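Local coordinates for protein sialyltransferase 0160 (Photobacterium damselae, PDB 4R84) that probably transfers sialic acid from CMP-sialic acid to galactose-containing acceptor sugars, as a GT-B-type glycosyltransferase, at residues Y351-T365 against L396-G410. Sequence-based numbering, arbitrary orientation.
With CA (calcium ion), chain F; CSF (cytidine-5'-monophosphate-3-fluoro-N-acetyl-neuraminic acid), chain E.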
loop_
_atom_site.group_PDB
_atom_site.type_symbol
_atom_site.label_atom_id
_atom_site.label_comp_id
_atom_site.label_asym_id
_atom_site.label_seq_id
_atom_site.Cartn_x
_atom_site.Cartn_y
_atom_site.Cartn_z
ATOM N N TYR A 351 26.018 5.563 -5.835
ATOM C CA TYR A 351 26.449 4.254 -5.337
ATOM C C TYR A 351 27.695 3.810 -6.113
ATOM O O TYR A 351 28.580 3.156 -5.564
ATOM C CB TYR A 351 25.324 3.210 -5.479
ATOM C CG TYR A 351 24.268 3.157 -4.375
ATOM C CD1 TYR A 351 24.456 3.775 -3.149
ATOM C CD2 TYR A 351 23.061 2.489 -4.588
ATOM C CE1 TYR A 351 23.475 3.714 -2.153
ATOM C CE2 TYR A 351 22.077 2.430 -3.607
ATOM C CZ TYR A 351 22.288 3.043 -2.397
ATOM O OH TYR A 351 21.313 2.966 -1.434
ATOM N N SER A 352 27.760 4.151 -7.399
ATOM C CA SER A 352 28.884 3.719 -8.236
ATOM C C SER A 352 30.035 4.723 -8.355
ATOM O O SER A 352 31.042 4.419 -8.994
ATOM C CB SER A 352 28.385 3.368 -9.640
ATOM O OG SER A 352 27.640 2.164 -9.620
ATOM N N GLN A 353 29.912 5.895 -7.731
ATOM C CA GLN A 353 30.991 6.898 -7.749
ATOM C C GLN A 353 32.333 6.326 -7.276
ATOM O O GLN A 353 33.383 6.616 -7.850
ATOM C CB GLN A 353 30.633 8.101 -6.874
ATOM C CG GLN A 353 29.744 9.131 -7.545
ATOM C CD GLN A 353 29.490 10.329 -6.650
ATOM O OE1 GLN A 353 30.189 10.530 -5.657
ATOM N NE2 GLN A 353 28.473 11.115 -6.984
ATOM N N SER A 354 32.280 5.548 -6.200
ATOM C CA SER A 354 33.444 4.864 -5.632
ATOM C C SER A 354 33.195 3.353 -5.652
ATOM O O SER A 354 32.071 2.909 -5.474
ATOM C CB SER A 354 33.712 5.356 -4.209
ATOM O OG SER A 354 34.558 4.467 -3.489
ATOM N N PRO A 355 34.243 2.546 -5.869
ATOM C CA PRO A 355 33.989 1.104 -5.981
ATOM C C PRO A 355 33.713 0.417 -4.633
ATOM O O PRO A 355 33.356 -0.761 -4.620
ATOM C CB PRO A 355 35.278 0.579 -6.613
ATOM C CG PRO A 355 36.321 1.531 -6.126
ATOM C CD PRO A 355 35.655 2.881 -6.108
ATOM N N LEU A 356 33.846 1.138 -3.525
ATOM C CA LEU A 356 33.511 0.565 -2.221
ATOM C C LEU A 356 32.029 0.233 -2.087
ATOM O O LEU A 356 31.193 0.877 -2.703
ATOM C CB LEU A 356 33.899 1.508 -1.082
ATOM C CG LEU A 356 35.393 1.680 -0.800
ATOM C CD1 LEU A 356 35.578 2.583 0.423
ATOM C CD2 LEU A 356 36.020 0.318 -0.584
ATOM N N PRO A 357 31.705 -0.784 -1.269
ATOM C CA PRO A 357 30.304 -1.045 -0.941
ATOM C C PRO A 357 29.725 0.136 -0.188
ATOM O O PRO A 357 30.461 0.962 0.364
ATOM C CB PRO A 357 30.362 -2.294 -0.061
ATOM C CG PRO A 357 31.766 -2.297 0.503
ATOM C CD PRO A 357 32.625 -1.710 -0.575
ATOM N N ASN A 358 28.403 0.213 -0.167
ATOM C CA ASN A 358 27.714 1.408 0.296
ATOM C C ASN A 358 27.004 1.242 1.640
ATOM O O ASN A 358 26.318 0.250 1.882
ATOM C CB ASN A 358 26.738 1.839 -0.808
ATOM C CG ASN A 358 27.450 1.999 -2.151
ATOM O OD1 ASN A 358 28.418 2.753 -2.244
ATOM N ND2 ASN A 358 27.022 1.243 -3.167
ATOM N N PHE A 359 27.201 2.233 2.509
ATOM C CA PHE A 359 26.635 2.256 3.851
ATOM C C PHE A 359 25.748 3.460 4.012
ATOM O O PHE A 359 26.188 4.573 3.756
ATOM C CB PHE A 359 27.770 2.276 4.901
ATOM C CG PHE A 359 27.387 2.837 6.264
ATOM C CD1 PHE A 359 26.360 2.281 7.022
ATOM C CD2 PHE A 359 28.108 3.896 6.811
ATOM C CE1 PHE A 359 26.040 2.785 8.291
ATOM C CE2 PHE A 359 27.798 4.410 8.085
ATOM C CZ PHE A 359 26.757 3.857 8.822
ATOM N N ILE A 360 24.496 3.239 4.406
ATOM C CA ILE A 360 23.634 4.345 4.781
ATOM C C ILE A 360 23.484 4.432 6.283
ATOM O O ILE A 360 23.046 3.477 6.929
ATOM C CB ILE A 360 22.221 4.218 4.178
ATOM C CG1 ILE A 360 22.273 4.313 2.665
ATOM C CG2 ILE A 360 21.329 5.310 4.749
ATOM C CD1 ILE A 360 20.892 4.117 2.021
ATOM N N PHE A 361 23.823 5.594 6.833
ATOM C CA PHE A 361 23.513 5.892 8.220
ATOM C C PHE A 361 22.131 6.533 8.303
ATOM O O PHE A 361 21.875 7.534 7.634
ATOM C CB PHE A 361 24.558 6.832 8.835
ATOM C CG PHE A 361 24.216 7.283 10.230
ATOM C CD1 PHE A 361 24.497 6.474 11.312
ATOM C CD2 PHE A 361 23.613 8.513 10.459
ATOM C CE1 PHE A 361 24.185 6.881 12.605
ATOM C CE2 PHE A 361 23.292 8.922 11.754
ATOM C CZ PHE A 361 23.580 8.100 12.821
ATOM N N THR A 362 21.269 5.985 9.157
ATOM C CA THR A 362 19.937 6.567 9.317
ATOM C C THR A 362 19.901 7.501 10.525
ATOM O O THR A 362 20.039 7.062 11.674
ATOM C CB THR A 362 18.867 5.479 9.486
ATOM O OG1 THR A 362 19.161 4.695 10.638
ATOM C CG2 THR A 362 18.842 4.554 8.270
ATOM N N GLY A 363 19.704 8.789 10.274
ATOM C CA GLY A 363 19.689 9.763 11.357
ATOM C C GLY A 363 18.367 9.828 12.107
ATOM O O GLY A 363 17.377 9.234 11.693
ATOM N N THR A 364 18.352 10.538 13.231
ATOM C CA THR A 364 17.096 10.818 13.923
ATOM C C THR A 364 17.033 12.287 14.305
ATOM O O THR A 364 17.898 13.070 13.923
ATOM C CB THR A 364 16.927 9.954 15.180
ATOM O OG1 THR A 364 15.575 10.064 15.656
ATOM C CG2 THR A 364 17.916 10.397 16.263
ATOM N N THR A 365 15.998 12.664 15.046
ATOM C CA THR A 365 15.885 14.038 15.506
ATOM C C THR A 365 16.502 14.182 16.893
ATOM O O THR A 365 17.661 13.841 17.094
ATOM C CB THR A 365 14.413 14.514 15.525
ATOM O OG1 THR A 365 13.621 13.593 16.284
ATOM C CG2 THR A 365 13.872 14.570 14.118
ATOM N N LEU A 396 31.787 -1.279 11.296
ATOM C CA LEU A 396 30.849 -1.938 10.382
ATOM C C LEU A 396 31.399 -3.263 9.860
ATOM O O LEU A 396 30.638 -4.110 9.406
ATOM C CB LEU A 396 30.495 -1.019 9.201
ATOM C CG LEU A 396 29.682 0.260 9.436
ATOM C CD1 LEU A 396 29.654 1.080 8.163
ATOM C CD2 LEU A 396 28.251 -0.049 9.868
ATOM N N GLY A 397 32.723 -3.433 9.905
ATOM C CA GLY A 397 33.356 -4.682 9.499
ATOM C C GLY A 397 34.273 -4.594 8.285
ATOM O O GLY A 397 35.135 -5.451 8.070
ATOM N N LYS A 398 34.076 -3.565 7.473
ATOM C CA LYS A 398 34.945 -3.300 6.333
ATOM C C LYS A 398 34.790 -1.844 5.907
ATOM O O LYS A 398 34.024 -1.106 6.516
ATOM C CB LYS A 398 34.647 -4.258 5.178
ATOM C CG LYS A 398 33.195 -4.395 4.822
ATOM C CD LYS A 398 33.025 -5.422 3.722
ATOM C CE LYS A 398 31.576 -5.767 3.499
ATOM N NZ LYS A 398 31.433 -6.774 2.412
ATOM N N ASP A 399 35.551 -1.418 4.906
ATOM C CA ASP A 399 35.464 -0.040 4.425
ATOM C C ASP A 399 34.250 0.151 3.534
ATOM O O ASP A 399 34.064 -0.602 2.584
ATOM C CB ASP A 399 36.740 0.352 3.674
ATOM C CG ASP A 399 37.969 0.288 4.555
ATOM O OD1 ASP A 399 37.861 0.674 5.743
ATOM O OD2 ASP A 399 39.030 -0.164 4.068
ATOM N N TYR A 400 33.434 1.160 3.848
ATOM C CA TYR A 400 32.275 1.510 3.026
ATOM C C TYR A 400 32.331 2.966 2.568
ATOM O O TYR A 400 32.902 3.824 3.249
ATOM C CB TYR A 400 30.981 1.325 3.818
ATOM C CG TYR A 400 30.591 -0.091 4.154
ATOM C CD1 TYR A 400 31.082 -0.700 5.307
ATOM C CD2 TYR A 400 29.688 -0.799 3.369
ATOM C CE1 TYR A 400 30.711 -1.988 5.655
ATOM C CE2 TYR A 400 29.318 -2.099 3.698
ATOM C CZ TYR A 400 29.826 -2.681 4.846
ATOM O OH TYR A 400 29.458 -3.964 5.191
ATOM N N ASP A 401 31.708 3.251 1.431
ATOM C CA ASP A 401 31.356 4.622 1.092
ATOM C C ASP A 401 30.197 5.081 1.973
ATOM O O ASP A 401 29.223 4.338 2.156
ATOM C CB ASP A 401 30.966 4.744 -0.380
ATOM C CG ASP A 401 32.106 4.438 -1.311
ATOM O OD1 ASP A 401 33.264 4.804 -0.981
ATOM O OD2 ASP A 401 31.843 3.858 -2.386
ATOM N N LEU A 402 30.296 6.297 2.507
ATOM C CA LEU A 402 29.296 6.820 3.437
ATOM C C LEU A 402 28.186 7.599 2.746
ATOM O O LEU A 402 28.429 8.463 1.900
ATOM C CB LEU A 402 29.924 7.703 4.527
ATOM C CG LEU A 402 30.756 7.083 5.668
ATOM C CD1 LEU A 402 31.751 6.025 5.230
ATOM C CD2 LEU A 402 31.446 8.194 6.447
ATOM N N PHE A 403 26.966 7.242 3.121
ATOM C CA PHE A 403 25.744 7.907 2.697
ATOM C C PHE A 403 24.938 8.250 3.942
ATOM O O PHE A 403 24.970 7.516 4.937
ATOM C CB PHE A 403 24.920 7.015 1.769
ATOM C CG PHE A 403 25.546 6.794 0.423
ATOM C CD1 PHE A 403 26.593 5.890 0.256
ATOM C CD2 PHE A 403 25.071 7.476 -0.687
ATOM C CE1 PHE A 403 27.164 5.689 -0.994
ATOM C CE2 PHE A 403 25.640 7.279 -1.935
ATOM C CZ PHE A 403 26.687 6.392 -2.088
ATOM N N PHE A 404 24.212 9.355 3.885
ATOM C CA PHE A 404 23.429 9.813 5.018
ATOM C C PHE A 404 21.971 9.910 4.649
ATOM O O PHE A 404 21.618 10.592 3.687
ATOM C CB PHE A 404 23.940 11.183 5.493
ATOM C CG PHE A 404 23.142 11.782 6.623
ATOM C CD1 PHE A 404 22.959 11.083 7.804
ATOM C CD2 PHE A 404 22.645 13.080 6.533
ATOM C CE1 PHE A 404 22.247 11.638 8.860
ATOM C CE2 PHE A 404 21.936 13.649 7.585
ATOM C CZ PHE A 404 21.730 12.931 8.759
ATOM N N LYS A 405 21.108 9.224 5.396
ATOM C CA LYS A 405 19.667 9.454 5.233
ATOM C C LYS A 405 19.156 10.085 6.513
ATOM O O LYS A 405 18.918 9.401 7.519
ATOM C CB LYS A 405 18.912 8.160 4.905
ATOM C CG LYS A 405 17.381 8.354 4.797
ATOM C CD LYS A 405 17.084 9.580 3.965
ATOM C CE LYS A 405 15.594 9.798 3.773
ATOM N NZ LYS A 405 14.793 10.212 4.966
ATOM N N GLY A 406 19.048 11.410 6.490
ATOM C CA GLY A 406 18.599 12.128 7.656
ATOM C C GLY A 406 17.120 11.937 7.910
ATOM O O GLY A 406 16.345 11.592 6.996
ATOM N N HIS A 407 16.717 12.167 9.155
ATOM C CA HIS A 407 15.297 12.191 9.508
ATOM C C HIS A 407 14.652 13.387 8.815
ATOM O O HIS A 407 15.248 14.454 8.726
ATOM C CB HIS A 407 15.130 12.281 11.035
ATOM C CG HIS A 407 13.735 12.028 11.525
ATOM N ND1 HIS A 407 12.704 12.929 11.351
ATOM C CD2 HIS A 407 13.212 10.985 12.214
ATOM C CE1 HIS A 407 11.604 12.450 11.906
ATOM N NE2 HIS A 407 11.884 11.275 12.439
ATOM N N PRO A 408 13.435 13.209 8.293
ATOM C CA PRO A 408 12.789 14.327 7.592
ATOM C C PRO A 408 12.622 15.580 8.459
ATOM O O PRO A 408 12.567 16.683 7.921
ATOM C CB PRO A 408 11.419 13.755 7.195
ATOM C CG PRO A 408 11.235 12.503 8.055
ATOM C CD PRO A 408 12.629 11.974 8.271
ATOM N N ALA A 409 12.531 15.407 9.775
ATOM C CA ALA A 409 12.313 16.538 10.679
ATOM C C ALA A 409 13.608 16.995 11.347
ATOM O O ALA A 409 13.582 17.737 12.343
ATOM C CB ALA A 409 11.267 16.172 11.726
ATOM N N GLY A 410 14.738 16.548 10.808
ATOM C CA GLY A 410 16.017 16.773 11.457
ATOM C C GLY A 410 16.489 18.215 11.476
ATOM O O GLY A 410 17.200 18.615 12.392
HETATM CA CA CA F . 30.284 2.737 -3.824
HETATM C C5A CSF E . 8.547 7.184 17.497
HETATM C C4A CSF E . 7.487 7.405 16.425
HETATM C C2A CSF E . 9.232 8.598 15.033
HETATM O O6A CSF E . 10.161 8.291 16.089
HETATM C C6A CSF E . 9.903 7.091 16.808
HETATM C C3A CSF E . 7.800 8.655 15.594
HETATM O O4A CSF E . 6.209 7.535 17.061
HETATM N N5A CSF E . 8.274 5.952 18.202
HETATM C C7A CSF E . 10.996 6.944 17.848
HETATM C C8A CSF E . 12.352 6.836 17.172
HETATM C C9A CSF E . 13.425 6.480 18.194
HETATM O O9A CSF E . 14.662 6.355 17.492
HETATM O O8A CSF E . 12.280 5.787 16.207
HETATM O O7A CSF E . 11.003 8.097 18.693
HETATM C C1A CSF E . 9.598 9.944 14.441
HETATM O OBA CSF E . 8.977 10.343 13.436
HETATM O OAA CSF E . 10.500 10.632 14.975
HETATM O O1A CSF E . 9.231 7.632 13.979
HETATM O O2A CSF E . 10.123 5.501 13.050
HETATM N N1 CSF E . 12.574 8.301 8.430
HETATM C C2 CSF E . 13.454 8.386 7.340
HETATM N N3 CSF E . 14.786 8.471 7.555
HETATM C C4 CSF E . 15.255 8.463 8.821
HETATM C C5 CSF E . 14.389 8.391 9.912
HETATM C C6 CSF E . 13.018 8.317 9.690
HETATM C "C3'" CSF E . 10.052 6.386 9.048
HETATM C "C2'" CSF E . 10.659 6.877 7.760
HETATM C "C1'" CSF E . 11.132 8.261 8.141
HETATM O "O4'" CSF E . 10.386 8.663 9.293
HETATM C "C4'" CSF E . 9.428 7.649 9.594
HETATM P PA CSF E . 10.493 6.953 13.225
HETATM O "O5'" CSF E . 10.451 7.517 11.742
HETATM C "C5'" CSF E . 9.193 7.606 11.088
HETATM O "O3'" CSF E . 9.127 5.330 8.822
HETATM O "O2'" CSF E . 9.643 7.046 6.763
HETATM N N4 CSF E . 16.591 8.547 9.040
HETATM O O2 CSF E . 12.985 8.386 6.170
HETATM O O3A CSF E . 11.817 7.349 13.819
HETATM C C10 CSF E . 8.199 5.874 19.534
HETATM O O10 CSF E . 8.265 6.857 20.257
HETATM C C11 CSF E . 8.048 4.485 20.089
HETATM F F3A CSF E . 7.685 9.784 16.371
HETATM O O HOH W 1 29.975 5.312 -4.037
HETATM O O HOH W 2 29.645 0.740 -4.840
HETATM O O HOH W 3 18.589 12.913 11.039
#
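Phe359 and Leu396 make a tight apolar join: methyl CD1 of Leu396 stands over the ring centre, 3.5 Å from the Phe359 centroid and 15° off its normal, a CH-pi contact. CG of Phe359, anti to its backbone N (chi1 157°), carries the ring to that methyl. On the other sheet face, Tyr351 turns its edge to the face of Phe403 in a T-shaped pair, planes at 73°. Between these layers strands 358-362 and 401-405 run parallel, their register fixed by alternating backbone bonds such as Phe361 N to Phe403 O (2.9 Å). They are neighbours in the four-stranded parallel sheet of a Rossmann-like domain, connected by helix 373-388 in a beta-alpha-beta unit.

The calcium end is more open to solvent and is held by metal and polar bonds: two waters complete a seven-ligand shell with Tyr351 O, Ser354 O, Leu356 O, Asn358 OD1 and Asp401 OD2. Asp401, the one calcium ligand from 396-410, links it to 351-365, binding calcium at 2.4 Å from OD2 while OD1 accepts Ser354 OG through its syn lone pair (2.8 Å).

At the strands' C-terminal ends, CSF N4 donates to Gly363 O and Lys405 O (both 2.9 Å), and Lys405 NZ reaches CSF O2 (2.8 Å). His407 NE2 bonds carboxylate oxygen CSF OAA at 3.0 Å. Calcium thus ties the segments together at one end; at the other they jointly bind the cytosine edge, while His407 reaches the sialyl carboxylate.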